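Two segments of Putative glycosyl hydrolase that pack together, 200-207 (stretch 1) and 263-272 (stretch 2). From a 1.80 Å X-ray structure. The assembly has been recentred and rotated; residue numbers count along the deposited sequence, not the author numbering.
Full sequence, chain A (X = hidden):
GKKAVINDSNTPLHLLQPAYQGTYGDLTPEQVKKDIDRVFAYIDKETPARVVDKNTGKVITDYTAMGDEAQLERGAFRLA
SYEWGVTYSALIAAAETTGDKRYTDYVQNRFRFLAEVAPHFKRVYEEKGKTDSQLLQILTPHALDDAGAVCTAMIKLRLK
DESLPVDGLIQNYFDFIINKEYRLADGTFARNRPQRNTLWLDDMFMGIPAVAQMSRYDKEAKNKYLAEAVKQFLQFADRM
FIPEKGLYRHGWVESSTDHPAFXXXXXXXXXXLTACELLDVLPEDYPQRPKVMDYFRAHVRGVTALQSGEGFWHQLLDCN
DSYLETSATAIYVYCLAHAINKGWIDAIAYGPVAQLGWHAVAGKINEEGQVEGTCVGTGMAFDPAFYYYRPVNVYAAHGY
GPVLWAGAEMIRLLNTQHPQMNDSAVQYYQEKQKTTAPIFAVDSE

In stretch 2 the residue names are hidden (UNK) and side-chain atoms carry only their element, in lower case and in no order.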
# COMPACT_ATOMS: atom_id res chain seq x y z
N TRP A 200 22.02 13.98 -2.63
CA TRP A 200 21.33 13.62 -1.39
C TRP A 200 20.19 14.57 -1.18
O TRP A 200 20.38 15.79 -1.18
CB TRP A 200 22.29 13.78 -0.22
CG TRP A 200 23.34 12.74 -0.11
CD1 TRP A 200 24.30 12.41 -1.04
CD2 TRP A 200 23.57 11.93 1.02
NE1 TRP A 200 25.10 11.42 -0.54
CE2 TRP A 200 24.69 11.12 0.73
CE3 TRP A 200 22.94 11.82 2.27
CZ2 TRP A 200 25.22 10.20 1.66
CZ3 TRP A 200 23.43 10.89 3.18
CH2 TRP A 200 24.58 10.11 2.88
N LEU A 201 19.00 14.03 -0.97
CA LEU A 201 17.83 14.87 -0.72
C LEU A 201 18.12 15.81 0.45
O LEU A 201 17.69 16.98 0.45
CB LEU A 201 16.61 13.98 -0.43
CG LEU A 201 15.28 14.67 -0.34
CD1 LEU A 201 14.97 15.46 -1.62
CD2 LEU A 201 14.17 13.62 -0.01
N ASP A 202 18.87 15.34 1.46
CA ASP A 202 19.18 16.13 2.64
C ASP A 202 19.83 17.44 2.26
O ASP A 202 19.62 18.45 2.96
CB ASP A 202 20.17 15.41 3.58
CG ASP A 202 19.73 13.98 3.95
OD1 ASP A 202 19.56 13.17 3.04
OD2 ASP A 202 19.50 13.67 5.14
N ASP A 203 20.55 17.48 1.14
CA ASP A 203 21.34 18.68 0.81
C ASP A 203 20.48 19.82 0.29
O ASP A 203 20.93 20.93 0.24
CB ASP A 203 22.45 18.39 -0.16
CG ASP A 203 23.64 17.68 0.48
OD1 ASP A 203 23.83 17.82 1.71
OD2 ASP A 203 24.41 17.06 -0.28
N MSE A 204 19.22 19.54 -0.09
CA MSE A 204 18.29 20.63 -0.34
C MSE A 204 18.27 21.54 0.91
O MSE A 204 18.35 22.76 0.82
CB MSE A 204 16.90 20.11 -0.66
CG MSE A 204 16.83 19.46 -2.03
SE MSE A 204 15.06 18.94 -2.55
CE MSE A 204 14.43 20.68 -3.07
N PHE A 205 18.21 20.92 2.08
CA PHE A 205 18.10 21.62 3.35
C PHE A 205 19.45 22.03 3.87
O PHE A 205 19.59 23.09 4.48
CB PHE A 205 17.35 20.77 4.37
CG PHE A 205 17.19 21.43 5.69
CD1 PHE A 205 16.31 22.51 5.86
CD2 PHE A 205 17.97 21.00 6.75
CE1 PHE A 205 16.20 23.15 7.09
CE2 PHE A 205 17.89 21.65 7.99
CZ PHE A 205 16.99 22.71 8.16
N MSE A 206 20.47 21.22 3.63
CA MSE A 206 21.79 21.61 4.11
C MSE A 206 22.31 22.85 3.39
O MSE A 206 23.04 23.65 3.98
CB MSE A 206 22.80 20.47 4.00
CG MSE A 206 22.40 19.21 4.64
SE MSE A 206 21.95 19.36 6.57
CE MSE A 206 20.58 17.86 6.69
N GLY A 207 21.97 23.01 2.13
CA GLY A 207 22.48 24.12 1.30
C GLY A 207 21.57 25.29 0.95
O GLY A 207 22.00 26.43 0.98
N UNK A 263 11.77 6.57 -0.25
CA UNK A 263 11.17 7.86 0.15
C UNK A 263 11.29 8.02 1.66
O UNK A 263 10.32 7.94 2.39
c UNK A 263 9.71 7.90 -0.30
s UNK A 263 9.61 7.74 -2.13
N UNK A 264 12.52 8.17 2.10
CA UNK A 264 12.84 8.24 3.52
C UNK A 264 12.20 9.47 4.14
O UNK A 264 12.31 10.59 3.62
n UNK A 264 14.94 7.88 7.31
c UNK A 264 17.64 10.36 7.35
c UNK A 264 15.82 9.12 5.67
c UNK A 264 14.29 7.57 6.16
c UNK A 264 16.80 9.46 7.90
c UNK A 264 16.73 10.01 5.12
c UNK A 264 14.36 8.22 3.72
c UNK A 264 15.89 8.85 7.05
c UNK A 264 17.61 10.66 5.97
c UNK A 264 14.80 8.28 5.13
N UNK A 265 11.47 9.27 5.23
CA UNK A 265 10.67 10.35 5.85
C UNK A 265 11.44 11.55 6.31
O UNK A 265 11.05 12.68 5.97
c UNK A 265 9.76 9.78 7.01
N UNK A 266 12.56 11.37 7.02
CA UNK A 266 13.24 12.58 7.48
C UNK A 266 13.73 13.43 6.32
O UNK A 266 13.50 14.62 6.32
c UNK A 266 17.15 11.64 10.99
n UNK A 266 18.27 10.92 10.88
c UNK A 266 15.83 13.54 10.14
c UNK A 266 14.37 12.28 8.44
n UNK A 266 16.96 12.63 10.12
n UNK A 266 16.30 11.39 11.97
c UNK A 266 15.08 13.59 8.84
N UNK A 267 14.34 12.83 5.30
CA UNK A 267 14.86 13.62 4.18
C UNK A 267 13.70 14.22 3.40
O UNK A 267 13.82 15.31 2.87
c UNK A 267 15.78 12.76 3.26
N UNK A 268 12.55 13.54 3.34
CA UNK A 268 11.37 14.16 2.75
C UNK A 268 10.94 15.35 3.58
O UNK A 268 10.58 16.39 3.04
o UNK A 268 9.58 13.06 0.27
c UNK A 268 10.23 13.15 2.57
n UNK A 268 11.12 11.51 0.97
c UNK A 268 10.26 12.54 1.18
N UNK A 269 11.12 15.25 4.91
CA UNK A 269 10.92 16.42 5.77
C UNK A 269 11.89 17.54 5.42
O UNK A 269 11.49 18.69 5.29
N UNK A 270 13.15 17.23 5.25
CA UNK A 270 14.11 18.26 4.88
C UNK A 270 13.72 18.98 3.58
O UNK A 270 13.88 20.17 3.47
n UNK A 270 17.40 15.96 7.40
c UNK A 270 16.15 17.17 6.00
c UNK A 270 15.50 17.66 4.73
c UNK A 270 15.32 18.79 7.86
c UNK A 270 17.02 16.09 6.11
c UNK A 270 16.20 18.20 10.03
c UNK A 270 15.43 19.02 9.23
c UNK A 270 16.02 17.72 7.32
c UNK A 270 16.90 17.17 9.51
c UNK A 270 16.81 16.93 8.16
N UNK A 271 13.17 18.26 2.60
CA UNK A 271 12.76 18.85 1.32
C UNK A 271 11.55 19.75 1.52
O UNK A 271 11.43 20.82 0.90
c UNK A 271 12.39 17.74 0.31
N UNK A 272 10.62 19.33 2.38
CA UNK A 272 9.42 20.14 2.68
C UNK A 272 9.82 21.41 3.41
O UNK A 272 9.32 22.51 3.12
c UNK A 272 8.42 19.30 3.50
c UNK A 272 6.94 19.78 3.48
c UNK A 272 6.31 19.76 2.05
c UNK A 272 6.11 18.97 4.48
O HOH W 1 19.03 13.82 8.20

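Position 263 carries one carbon and then one sulfur; its CB points away from stretch 1 and touches nothing there. This is the two-atom side chain of Cys263. At position 264 a single carbon leads to fused five- and six-membered rings holding eight carbons and one nitrogen, an indole, and a carbon at the ring edge reaches the carboxylate of Asp202. This is Trp264, with its CZ3 3.6 Å from OD2 of Asp202. Trp264 also sits at the N-cap position, just before the helix begins.

Position 265 has one side-chain carbon and lies out of reach of stretch 1: Ala265. Position 266 shows three carbons, a nitrogen, and a carbon bearing two more nitrogens, a guanidinium on a long stem, with no direct contact to stretch 1; hence Arg266. Its NE donates to a water, 3.1 Å from NE of Arg266 to the water oxygen.

At position 267 there is again a lone carbon, this time aimed at stretch 1: CB of position 267 lies 3.7 Å from CD2 of Leu201 and 3.8 Å from OD1 of Asp202. The residue is Ala267. The small side chain sits where the backbones come close: the CA atoms of Asp202 and Ala267 are 5.2 Å apart.

Position 268 has two carbons, the second carrying one oxygen and one nitrogen. Its CB points away, yet the end of the side chain comes nearer, and the nitrogen approaches Leu201. The outline alone would fit Asp or Asn; one oxygen and one nitrogen on the end carbon make an amide, so this is Asn268. Its ND2 lies 3.8 Å from CD2 of Leu201. The same ND2 of Asn268 donates to O of Trp264 at 3.0 Å, tying the side chain back to the start of its own helix.

Position 269 has no side-chain atoms and is Gly269; a CB here would come within 3.0 Å of O of Arg266. Position 270 repeats the pattern of one carbon and a fused ring pair with eight carbons and one nitrogen. Its six-membered ring makes an offset stack with Phe205, planes at 8° and centroids 4.6 Å apart, while CE of Met206, a selenomethionine, sits over the five-membered ring, 4.1 Å from its centroid. This is Trp270, the residue most covered by stretch 1.

Position 271 has one carbon, CB, 3.9 Å from CD1 of Leu201 and 4.1 Å from SE of selenomethionine Met204; it is Ala271. Position 272 has four carbons forked at the second, out of reach: Leu272.

The helices cross at 42° with axes 7.6 Å apart at closest approach. Alanines at 267 and 271, one turn apart, form shallow seats for Leu201, while Trp270 supplies a broad face for Phe205 and Met206. No direct hydrogen bond crosses the contact. One bridging water donates to OD2 of Asp202 at 3.1 Å and accepts from NE1 of Trp270 at 2.8 Å as well as from Arg266. The rule is small seats for an apolar side chain, one large ring stacked for area, and water to link polar atoms.

Stretch 2, residues 263-272: CWARANGWAL
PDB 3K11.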